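Long-range contacts in peptidase S9 prolyl oligopeptidase catalytic domain-containing protein (Pyrococcus horikoshii, PDB 4HXF), which probably cleaves peptides as a serine protease of the prolyl oligopeptidase family, assembled into a self-compartmentalizing hexamer: residues T153-D158 and I165-K170; F173-W178 and S218-D223; S182-V187 and I202-D207; R228-G233 and I246-G251. All coordinates share one frame; numbering follows the deposited sequence.

Following the chain from the N terminus, interaction 1 comes first and closes a tight hairpin between the last two strands of one four-stranded propeller blade. The chain then enters the next blade at 173-178, where interaction 2 opens a longer loop, closed only at 218-223. Interaction 3, the 182-187 and 202-207 hairpin, is nested inside that loop. Interaction 4 follows in series and pairs the two middle strands of a third blade, whose first strand carries 219-223. F168 against W205 ties the first blade to the second, and I177 against A221 the second to the third, while V184 reaches across to I229 between interactions 3 and 4.

Interaction 1. Residues T153-D158 and I165-K170; sequences TFWVID and IEQFEK
I165 meets V156 twice: its N donates to V156 O at 2.8 Å, and its CG1, held between the backbone N and the carbonyl carbon (chi1 67°), lies 3.8 Å from V156 CG1. E166 also faces V156, accepting from V156 N through its O, so the pair I165 and E166 forms a classic beta bulge. The CB of E166 runs alongside V156 CG2, but its carboxylate turns away to a salt bridge with K345 of the second subunit. On the other side of the sheet Q167 lies beside W155, its CB 3.9 Å from CD1 of the indole. F168 exchanges two backbone hydrogen bonds with F154, and their rings are nearly parallel (5°) yet slid so far apart that they barely overlap. F154 CB sits over one face of F168, 3.7 Å from the ring centroid. K170 CG lies 3.7 Å from F154 CE1; the chain then bends at chi2, and NZ is salt-bridged to E210. An alanine at F154 would probably open a gap between F168, the K170 methylenes and V185 of the next blade. The whole is an antiparallel hairpin, made by the last two strands of a beta-propeller blade.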
# COMPACT_ATOMS: atom_id res chain seq x y z
N THR A 153 -1.74 -32.66 15.80
CA THR A 153 -1.48 -31.97 17.05
C THR A 153 -2.73 -31.89 17.87
O THR A 153 -3.83 -31.71 17.35
CB THR A 153 -0.93 -30.50 16.72
OG1 THR A 153 -2.00 -29.74 16.09
CG2 THR A 153 0.37 -30.59 15.90
N PHE A 154 -2.53 -32.02 19.15
CA PHE A 154 -3.60 -32.00 20.10
C PHE A 154 -3.29 -30.95 21.16
O PHE A 154 -2.14 -30.95 21.69
CB PHE A 154 -3.77 -33.33 20.82
CG PHE A 154 -4.16 -34.48 19.90
CD1 PHE A 154 -3.20 -35.11 19.11
CD2 PHE A 154 -5.45 -34.85 19.81
CE1 PHE A 154 -3.58 -36.13 18.26
CE2 PHE A 154 -5.82 -35.90 18.95
CZ PHE A 154 -4.88 -36.50 18.15
N TRP A 155 -4.21 -29.99 21.34
CA TRP A 155 -4.00 -28.93 22.30
C TRP A 155 -5.14 -28.89 23.27
O TRP A 155 -6.30 -28.80 22.86
CB TRP A 155 -3.96 -27.56 21.61
CG TRP A 155 -2.86 -27.31 20.58
CD1 TRP A 155 -1.69 -27.94 20.41
CD2 TRP A 155 -2.77 -26.15 19.67
NE1 TRP A 155 -0.97 -27.38 19.37
CE2 TRP A 155 -1.54 -26.31 18.91
CE3 TRP A 155 -3.59 -25.05 19.39
CZ2 TRP A 155 -1.16 -25.40 17.88
CZ3 TRP A 155 -3.19 -24.15 18.35
CH2 TRP A 155 -2.01 -24.32 17.63
N VAL A 156 -4.86 -28.82 24.54
CA VAL A 156 -5.90 -28.50 25.53
C VAL A 156 -5.74 -27.00 25.86
O VAL A 156 -4.68 -26.52 26.30
CB VAL A 156 -5.73 -29.28 26.79
CG1 VAL A 156 -6.76 -28.89 27.84
CG2 VAL A 156 -5.75 -30.84 26.46
N ILE A 157 -6.81 -26.27 25.63
CA ILE A 157 -6.85 -24.82 25.77
C ILE A 157 -7.72 -24.41 26.92
O ILE A 157 -8.91 -24.77 27.03
CB ILE A 157 -7.36 -24.14 24.48
CG1 ILE A 157 -6.54 -24.51 23.24
CG2 ILE A 157 -7.39 -22.57 24.57
CD1 ILE A 157 -7.32 -24.31 21.96
N ASP A 158 -7.15 -23.62 27.84
CA ASP A 158 -7.89 -22.97 28.90
C ASP A 158 -8.51 -21.69 28.32
O ASP A 158 -7.77 -20.78 27.94
CB ASP A 158 -7.04 -22.62 30.09
CG ASP A 158 -7.77 -21.80 31.08
OD1 ASP A 158 -9.05 -21.84 31.09
OD2 ASP A 158 -7.14 -21.11 31.94
N ILE A 165 -2.51 -25.48 27.67
CA ILE A 165 -2.06 -26.04 28.94
C ILE A 165 -1.47 -27.46 28.79
O ILE A 165 -0.74 -27.91 29.67
CB ILE A 165 -3.06 -25.93 30.05
CG1 ILE A 165 -4.25 -26.77 29.80
CG2 ILE A 165 -3.38 -24.43 30.39
CD1 ILE A 165 -5.28 -26.66 30.94
N GLU A 166 -1.79 -28.15 27.70
CA GLU A 166 -1.16 -29.42 27.40
C GLU A 166 -1.17 -29.53 25.92
O GLU A 166 -2.09 -29.07 25.24
CB GLU A 166 -2.05 -30.57 27.88
CG GLU A 166 -2.39 -30.65 29.32
CD GLU A 166 -1.38 -31.41 30.14
OE1 GLU A 166 -1.64 -31.56 31.36
OE2 GLU A 166 -0.32 -31.80 29.59
N GLN A 167 -0.14 -30.18 25.41
CA GLN A 167 -0.10 -30.44 23.99
C GLN A 167 0.66 -31.71 23.71
O GLN A 167 1.59 -32.09 24.49
CB GLN A 167 0.56 -29.33 23.26
CG GLN A 167 1.98 -29.04 23.56
CD GLN A 167 2.30 -27.67 23.01
OE1 GLN A 167 2.46 -27.51 21.77
NE2 GLN A 167 2.28 -26.65 23.89
N PHE A 168 0.31 -32.37 22.61
CA PHE A 168 1.06 -33.56 22.18
C PHE A 168 0.78 -33.78 20.70
O PHE A 168 -0.12 -33.20 20.13
CB PHE A 168 0.76 -34.84 22.99
CG PHE A 168 -0.70 -35.26 23.05
CD1 PHE A 168 -1.58 -34.68 23.98
CD2 PHE A 168 -1.22 -36.25 22.20
CE1 PHE A 168 -2.94 -35.01 23.99
CE2 PHE A 168 -2.56 -36.58 22.22
CZ PHE A 168 -3.38 -36.01 23.11
N GLU A 169 1.60 -34.63 20.12
CA GLU A 169 1.49 -34.98 18.69
C GLU A 169 1.32 -36.48 18.49
O GLU A 169 1.71 -37.32 19.34
CB GLU A 169 2.67 -34.44 17.90
CG GLU A 169 3.89 -35.30 17.82
CD GLU A 169 4.96 -34.66 16.88
OE1 GLU A 169 5.53 -35.37 16.06
OE2 GLU A 169 5.16 -33.45 16.96
N LYS A 170 0.71 -36.81 17.37
CA LYS A 170 0.52 -38.17 16.93
C LYS A 170 0.74 -38.27 15.45
O LYS A 170 0.85 -37.25 14.78
CB LYS A 170 -0.93 -38.61 17.25
CG LYS A 170 -1.14 -38.83 18.71
CD LYS A 170 -0.37 -40.03 19.34
CE LYS A 170 -0.80 -40.31 20.77
NZ LYS A 170 0.19 -41.31 21.30

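Interaction 2. Residues F173-W178 and S218-D223; sequences FSSGIW and SFYAID
Two neighbouring blades of the beta-propeller meet here through their first strands, with I177 and S175 of one turned to A221, Y220 and the backbone of D223 of the other. The strand axes come no nearer than 7.0 Å and cross at 41°, and no hydrogen bond passes directly between the segments; this is packing between sheets, not pairing within one. I177 does most of the touching. Its CG1 sits between the backbone N and the carbonyl carbon (chi1 61°) and carries CD1 toward the neighbouring strand, tip first, to 3.4 Å from D223 O. The same methyl lies 4.0 Å from A221 CB, while I177 CG2 approaches I222 O. The carbonyl of D223 belongs to a classic beta bulge in which I222 and D223 both face L230, and the D223 carboxylate is salt-bridged to R270 of the following blade. Nearer the start of strand 175-178, one water spans the interface, 2.7 Å from S175 OG and donating to A221 O. A221 N is bound by S186 OG from strand 182-188, in the same blade as S175, so both backbone polar groups of A221 look to that blade, one through water and one directly. Such first strands are the innermost of blades set radially, each rotated from the last about the central axis of a beta-propeller.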
# COMPACT_ATOMS: atom_id res chain seq x y z
N PHE A 173 -3.49 -38.18 10.49
CA PHE A 173 -4.82 -38.75 10.46
C PHE A 173 -5.21 -39.37 11.79
O PHE A 173 -6.04 -40.27 11.80
CB PHE A 173 -4.84 -39.77 9.29
CG PHE A 173 -5.56 -39.33 8.10
CD1 PHE A 173 -6.66 -40.01 7.66
CD2 PHE A 173 -5.16 -38.21 7.45
CE1 PHE A 173 -7.34 -39.57 6.54
CE2 PHE A 173 -5.81 -37.80 6.30
CZ PHE A 173 -6.85 -38.51 5.85
N SER A 174 -4.73 -38.84 12.91
CA SER A 174 -5.21 -39.18 14.22
C SER A 174 -6.34 -38.28 14.61
O SER A 174 -6.56 -37.16 14.07
CB SER A 174 -4.10 -39.17 15.26
OG SER A 174 -3.04 -40.14 14.94
N SER A 175 -7.16 -38.75 15.53
CA SER A 175 -8.27 -37.95 16.02
C SER A 175 -8.37 -38.07 17.56
O SER A 175 -7.78 -38.94 18.18
CB SER A 175 -9.61 -38.32 15.34
OG SER A 175 -9.92 -39.59 15.68
N GLY A 176 -9.13 -37.20 18.20
CA GLY A 176 -9.27 -37.16 19.65
C GLY A 176 -10.55 -36.58 20.08
O GLY A 176 -11.01 -35.67 19.48
N ILE A 177 -11.10 -37.15 21.14
CA ILE A 177 -12.28 -36.66 21.83
C ILE A 177 -12.05 -36.59 23.33
O ILE A 177 -11.29 -37.39 23.90
CB ILE A 177 -13.56 -37.45 21.51
CG1 ILE A 177 -13.40 -38.91 21.94
CG2 ILE A 177 -13.86 -37.40 19.99
CD1 ILE A 177 -14.70 -39.65 22.07
N TRP A 178 -12.80 -35.74 23.99
CA TRP A 178 -12.88 -35.85 25.43
C TRP A 178 -13.63 -37.08 25.93
O TRP A 178 -14.63 -37.48 25.38
CB TRP A 178 -13.57 -34.64 26.04
CG TRP A 178 -12.79 -33.32 26.02
CD1 TRP A 178 -13.08 -32.22 25.28
CD2 TRP A 178 -11.65 -32.99 26.82
NE1 TRP A 178 -12.28 -31.21 25.56
CE2 TRP A 178 -11.34 -31.59 26.46
CE3 TRP A 178 -10.81 -33.69 27.69
CZ2 TRP A 178 -10.28 -30.94 26.98
CZ3 TRP A 178 -9.76 -32.99 28.28
CH2 TRP A 178 -9.48 -31.65 27.90
N SER A 218 -11.07 -52.07 14.00
CA SER A 218 -11.55 -51.39 12.78
C SER A 218 -12.63 -50.42 13.21
O SER A 218 -13.56 -50.14 12.44
CB SER A 218 -12.11 -52.44 11.77
OG SER A 218 -11.04 -53.22 11.25
N PHE A 219 -12.50 -49.83 14.41
CA PHE A 219 -13.33 -48.71 14.83
C PHE A 219 -12.50 -47.64 15.46
O PHE A 219 -11.34 -47.89 15.82
CB PHE A 219 -14.49 -49.10 15.73
CG PHE A 219 -14.22 -50.10 16.85
CD1 PHE A 219 -15.20 -51.08 17.12
CD2 PHE A 219 -13.23 -49.92 17.77
CE1 PHE A 219 -15.04 -51.94 18.24
CE2 PHE A 219 -13.03 -50.81 18.87
CZ PHE A 219 -13.94 -51.79 19.08
N TYR A 220 -13.03 -46.42 15.50
CA TYR A 220 -12.38 -45.32 16.21
C TYR A 220 -13.40 -44.64 17.09
O TYR A 220 -14.62 -44.85 16.94
CB TYR A 220 -11.66 -44.37 15.19
CG TYR A 220 -12.61 -43.72 14.20
CD1 TYR A 220 -12.95 -44.38 13.02
CD2 TYR A 220 -13.06 -42.43 14.37
CE1 TYR A 220 -13.73 -43.80 12.03
CE2 TYR A 220 -13.92 -41.86 13.39
CZ TYR A 220 -14.28 -42.58 12.28
OH TYR A 220 -15.10 -42.05 11.27
N ALA A 221 -12.95 -43.82 18.03
CA ALA A 221 -13.88 -43.20 19.01
C ALA A 221 -14.49 -41.91 18.36
O ALA A 221 -13.79 -41.08 17.72
CB ALA A 221 -13.12 -42.87 20.32
N ILE A 222 -15.78 -41.78 18.44
CA ILE A 222 -16.51 -40.66 17.89
C ILE A 222 -17.20 -39.78 18.94
O ILE A 222 -17.45 -38.59 18.61
CB ILE A 222 -17.51 -41.11 16.79
CG1 ILE A 222 -18.54 -42.09 17.24
CG2 ILE A 222 -16.69 -41.55 15.52
CD1 ILE A 222 -19.79 -42.23 16.37
N ASP A 223 -17.52 -40.32 20.13
CA ASP A 223 -18.22 -39.55 21.14
C ASP A 223 -18.09 -40.18 22.50
O ASP A 223 -17.60 -41.29 22.61
CB ASP A 223 -19.71 -39.37 20.67
CG ASP A 223 -20.41 -38.11 21.28
OD1 ASP A 223 -19.72 -37.29 21.93
OD2 ASP A 223 -21.63 -38.03 21.09
O HOH W 1 -11.99 -39.34 17.36

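Interaction 3. Residues S182-V187 and I202-D207; sequences SIVVSV and IYLWKD
The Y203 ring turns an edge to V185 O, which lies near its plane 3.9 Å from CD2, and V187 CG2 comes obliquely to the ring, nearest CE2. The W205 indole stands on the same side of the sheet as Y203; it stacks with F168 of the preceding blade, while I183 CD1 comes up obliquely to 4.0 Å from CE3. CG of W205 is anti to the backbone N (chi1 -165°), which lays the indole side by side with I183. Beneath these rings the backbones pair as an antiparallel hairpin, the second and third strands of a four-stranded propeller blade. I183 and W205 exchange two hydrogen bonds, the shorter from W205 N to I183 O at 2.7 Å, and V185 and Y203 exchange two more, both close to straight. The opposite side, facing the following blade, is largely apolar and close-packed: V184 CG1 meets I202 CG2 at 3.5 Å, and V184 CG2 meets L204 CD1 at 3.7 Å. That leucine methyl also covers S182 CB. At the open end, a water accepts from K206 NZ at 3.0 Å and hydrogen-bonds S182 OG, joining the extended lysine to the serine.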
# COMPACT_ATOMS: atom_id res chain seq x y z
N SER A 182 -10.13 -37.23 30.58
CA SER A 182 -9.19 -37.86 29.66
C SER A 182 -9.49 -37.58 28.25
O SER A 182 -10.52 -37.00 27.92
CB SER A 182 -9.22 -39.41 29.90
OG SER A 182 -8.93 -39.67 31.27
N ILE A 183 -8.55 -37.88 27.37
CA ILE A 183 -8.74 -37.75 25.98
C ILE A 183 -8.59 -39.15 25.31
O ILE A 183 -7.64 -39.88 25.60
CB ILE A 183 -7.70 -36.80 25.34
CG1 ILE A 183 -7.83 -35.37 25.96
CG2 ILE A 183 -7.84 -36.72 23.84
CD1 ILE A 183 -6.63 -34.49 25.61
N VAL A 184 -9.59 -39.53 24.51
CA VAL A 184 -9.53 -40.81 23.73
C VAL A 184 -8.93 -40.48 22.39
O VAL A 184 -9.45 -39.62 21.61
CB VAL A 184 -10.90 -41.49 23.56
CG1 VAL A 184 -10.75 -42.86 22.93
CG2 VAL A 184 -11.58 -41.68 24.90
N VAL A 185 -7.82 -41.11 22.11
CA VAL A 185 -7.02 -40.82 20.94
C VAL A 185 -7.02 -41.96 19.97
O VAL A 185 -6.61 -43.06 20.36
CB VAL A 185 -5.57 -40.40 21.27
CG1 VAL A 185 -4.71 -40.04 20.03
CG2 VAL A 185 -5.59 -39.17 22.34
N SER A 186 -7.45 -41.75 18.73
CA SER A 186 -7.53 -42.84 17.71
C SER A 186 -6.45 -42.58 16.67
O SER A 186 -6.42 -41.47 16.08
CB SER A 186 -8.94 -42.91 17.07
OG SER A 186 -9.94 -43.06 18.07
N VAL A 187 -5.54 -43.57 16.47
CA VAL A 187 -4.34 -43.36 15.65
C VAL A 187 -4.38 -44.50 14.60
O VAL A 187 -4.54 -45.66 14.93
CB VAL A 187 -3.07 -43.50 16.49
CG1 VAL A 187 -1.83 -43.44 15.64
CG2 VAL A 187 -3.07 -42.45 17.66
N ILE A 202 -6.19 -47.34 19.73
CA ILE A 202 -6.92 -46.36 20.51
C ILE A 202 -6.33 -46.27 21.91
O ILE A 202 -6.10 -47.28 22.60
CB ILE A 202 -8.44 -46.72 20.58
CG1 ILE A 202 -9.02 -46.95 19.18
CG2 ILE A 202 -9.28 -45.71 21.41
CD1 ILE A 202 -10.51 -47.38 19.13
N TYR A 203 -6.05 -45.03 22.30
CA TYR A 203 -5.42 -44.74 23.61
C TYR A 203 -6.27 -43.86 24.48
O TYR A 203 -7.07 -43.08 24.00
CB TYR A 203 -4.09 -44.03 23.41
CG TYR A 203 -3.13 -44.75 22.56
CD1 TYR A 203 -2.16 -45.58 23.12
CD2 TYR A 203 -3.16 -44.61 21.16
CE1 TYR A 203 -1.27 -46.28 22.31
CE2 TYR A 203 -2.26 -45.30 20.36
CZ TYR A 203 -1.33 -46.11 20.96
OH TYR A 203 -0.41 -46.83 20.18
N LEU A 204 -6.07 -43.97 25.78
CA LEU A 204 -6.69 -43.06 26.76
C LEU A 204 -5.54 -42.25 27.31
O LEU A 204 -4.54 -42.84 27.85
CB LEU A 204 -7.38 -43.86 27.84
CG LEU A 204 -8.32 -43.06 28.71
CD1 LEU A 204 -9.46 -42.42 27.89
CD2 LEU A 204 -8.82 -44.01 29.81
N TRP A 205 -5.64 -40.95 27.15
CA TRP A 205 -4.56 -39.97 27.46
C TRP A 205 -5.01 -39.05 28.57
O TRP A 205 -6.13 -38.55 28.60
CB TRP A 205 -4.19 -39.21 26.20
CG TRP A 205 -2.91 -38.44 26.24
CD1 TRP A 205 -1.68 -38.75 25.65
CD2 TRP A 205 -2.72 -37.11 26.86
NE1 TRP A 205 -0.79 -37.76 25.89
CE2 TRP A 205 -1.35 -36.75 26.60
CE3 TRP A 205 -3.55 -36.23 27.47
CZ2 TRP A 205 -0.81 -35.54 27.01
CZ3 TRP A 205 -2.99 -34.99 27.93
CH2 TRP A 205 -1.66 -34.66 27.69
N LYS A 206 -4.15 -38.85 29.56
CA LYS A 206 -4.37 -37.82 30.55
C LYS A 206 -3.01 -37.35 31.14
O LYS A 206 -2.15 -38.16 31.50
CB LYS A 206 -5.23 -38.35 31.69
CG LYS A 206 -5.61 -37.27 32.73
CD LYS A 206 -6.69 -37.86 33.62
CE LYS A 206 -7.13 -36.98 34.77
NZ LYS A 206 -8.30 -37.67 35.39
N ASP A 207 -2.86 -36.04 31.24
CA ASP A 207 -1.72 -35.45 31.98
C ASP A 207 -0.40 -35.97 31.53
O ASP A 207 0.48 -36.29 32.35
CB ASP A 207 -1.98 -35.66 33.51
CG ASP A 207 -3.14 -34.78 34.02
OD1 ASP A 207 -3.28 -33.68 33.43
OD2 ASP A 207 -3.94 -35.22 34.88
O HOH W 2 -10.52 -38.65 33.69

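Interaction 4. Residues R228-G233 and I246-G251; sequences RILLYG and IYIYDG
L231 O takes two contacts from successive residues of the partner strand: Y247 N donates to it at 3.0 Å, and I246 CA lies 3.1 Å away in a weaker CA-H...O contact. Y247 O returns the bond to L231 N, and I229 and Y249 exchange a second pair, closing the middle two strands of the beta-propeller blade. CG of Y247 lies beside its backbone N (chi1 -56°), which turns the ring edge to G233: CE2 comes to 3.4 Å from an in-plane G233 O. Y247 also meets F219, so an alanine here would probably open a gap beside F219 and leave G233 O without the ring edge. On the reverse side Y232 CD1 touches I246 CG2, and Y232 OH bonds to V264 O; Y232 and G233 lie beside D244 and E263, which hold a magnesium ion. R228 runs its methylenes alongside I248, CG to CG2 3.6 Å. Its NH1 bonds a water that donates to D250 OD2 at 2.8 Å, while NE is salt-bridged to D225 and D250 OD1 accepts from E252 N. R228 NH1 and D250 OD2 stand 5.8 Å apart, so their attraction is likely to be modest, leaving the backbone ladder and buried apolar groups to hold the strands.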
# COMPACT_ATOMS: atom_id res chain seq x y z
N ARG A 228 -19.41 -43.71 28.99
CA ARG A 228 -19.30 -44.64 27.91
C ARG A 228 -18.71 -43.93 26.68
O ARG A 228 -19.08 -42.77 26.35
CB ARG A 228 -20.73 -45.10 27.53
CG ARG A 228 -21.48 -46.02 28.51
CD ARG A 228 -22.99 -45.81 28.33
NE ARG A 228 -23.44 -44.55 28.95
CZ ARG A 228 -23.75 -44.39 30.26
NH1 ARG A 228 -23.69 -45.40 31.10
NH2 ARG A 228 -24.12 -43.22 30.73
N ILE A 229 -17.89 -44.67 25.96
CA ILE A 229 -17.32 -44.19 24.71
C ILE A 229 -18.11 -44.78 23.55
O ILE A 229 -18.38 -45.99 23.52
CB ILE A 229 -15.87 -44.56 24.56
CG1 ILE A 229 -15.03 -44.02 25.73
CG2 ILE A 229 -15.28 -44.12 23.17
CD1 ILE A 229 -13.58 -44.52 25.82
N LEU A 230 -18.45 -43.94 22.56
CA LEU A 230 -19.09 -44.41 21.34
C LEU A 230 -18.06 -44.61 20.24
O LEU A 230 -17.25 -43.73 19.94
CB LEU A 230 -20.11 -43.32 20.92
CG LEU A 230 -21.11 -43.70 19.82
CD1 LEU A 230 -22.10 -44.86 20.15
CD2 LEU A 230 -21.87 -42.41 19.33
N LEU A 231 -18.10 -45.80 19.68
CA LEU A 231 -17.14 -46.27 18.71
C LEU A 231 -17.86 -46.47 17.36
O LEU A 231 -19.02 -46.96 17.35
CB LEU A 231 -16.51 -47.60 19.19
CG LEU A 231 -15.70 -47.57 20.52
CD1 LEU A 231 -15.41 -49.04 20.99
CD2 LEU A 231 -14.40 -46.77 20.35
N TYR A 232 -17.13 -46.20 16.32
CA TYR A 232 -17.66 -46.23 14.94
C TYR A 232 -16.84 -47.08 14.07
O TYR A 232 -15.64 -46.80 13.90
CB TYR A 232 -17.69 -44.80 14.38
CG TYR A 232 -18.34 -44.73 13.00
CD1 TYR A 232 -19.75 -44.60 12.83
CD2 TYR A 232 -17.54 -44.73 11.88
CE1 TYR A 232 -20.31 -44.55 11.56
CE2 TYR A 232 -18.07 -44.63 10.63
CZ TYR A 232 -19.47 -44.54 10.47
OH TYR A 232 -20.00 -44.42 9.17
N GLY A 233 -17.47 -48.17 13.52
CA GLY A 233 -16.78 -49.04 12.61
C GLY A 233 -17.20 -50.46 12.91
O GLY A 233 -18.37 -50.72 13.00
N ILE A 246 -22.02 -48.95 15.10
CA ILE A 246 -21.67 -48.24 16.34
C ILE A 246 -21.77 -49.21 17.56
O ILE A 246 -22.60 -50.15 17.62
CB ILE A 246 -22.56 -46.98 16.57
CG1 ILE A 246 -24.02 -47.38 16.53
CG2 ILE A 246 -22.08 -45.88 15.62
CD1 ILE A 246 -24.96 -46.16 16.61
N TYR A 247 -20.92 -48.95 18.55
CA TYR A 247 -20.73 -49.73 19.73
C TYR A 247 -20.54 -48.80 20.93
O TYR A 247 -19.98 -47.68 20.77
CB TYR A 247 -19.45 -50.57 19.65
CG TYR A 247 -19.40 -51.46 18.46
CD1 TYR A 247 -19.77 -52.76 18.58
CD2 TYR A 247 -19.00 -51.00 17.24
CE1 TYR A 247 -19.80 -53.58 17.46
CE2 TYR A 247 -18.98 -51.78 16.15
CZ TYR A 247 -19.42 -53.08 16.25
OH TYR A 247 -19.42 -53.85 15.12
N ILE A 248 -21.05 -49.22 22.07
CA ILE A 248 -20.85 -48.50 23.35
C ILE A 248 -19.75 -49.26 24.07
O ILE A 248 -19.82 -50.49 24.23
CB ILE A 248 -22.18 -48.43 24.15
CG1 ILE A 248 -23.15 -47.42 23.44
CG2 ILE A 248 -21.91 -48.06 25.62
CD1 ILE A 248 -24.62 -47.56 23.97
N TYR A 249 -18.76 -48.53 24.55
CA TYR A 249 -17.69 -49.11 25.32
C TYR A 249 -17.65 -48.52 26.73
O TYR A 249 -17.42 -47.35 26.91
CB TYR A 249 -16.37 -48.96 24.62
CG TYR A 249 -15.21 -49.46 25.42
CD1 TYR A 249 -15.05 -50.82 25.72
CD2 TYR A 249 -14.23 -48.59 25.82
CE1 TYR A 249 -13.95 -51.28 26.43
CE2 TYR A 249 -13.15 -49.02 26.51
CZ TYR A 249 -13.02 -50.35 26.82
OH TYR A 249 -11.90 -50.67 27.52
N ASP A 250 -17.76 -49.41 27.73
CA ASP A 250 -17.63 -48.94 29.13
C ASP A 250 -16.78 -49.89 29.97
O ASP A 250 -16.95 -49.97 31.20
CB ASP A 250 -19.01 -48.89 29.69
CG ASP A 250 -19.65 -50.27 29.74
OD1 ASP A 250 -19.01 -51.31 29.45
OD2 ASP A 250 -20.84 -50.30 30.04
N GLY A 251 -15.86 -50.57 29.30
CA GLY A 251 -15.27 -51.79 29.87
C GLY A 251 -15.50 -52.99 28.99
O GLY A 251 -14.62 -53.80 28.79
O HOH W 3 -22.39 -48.18 30.99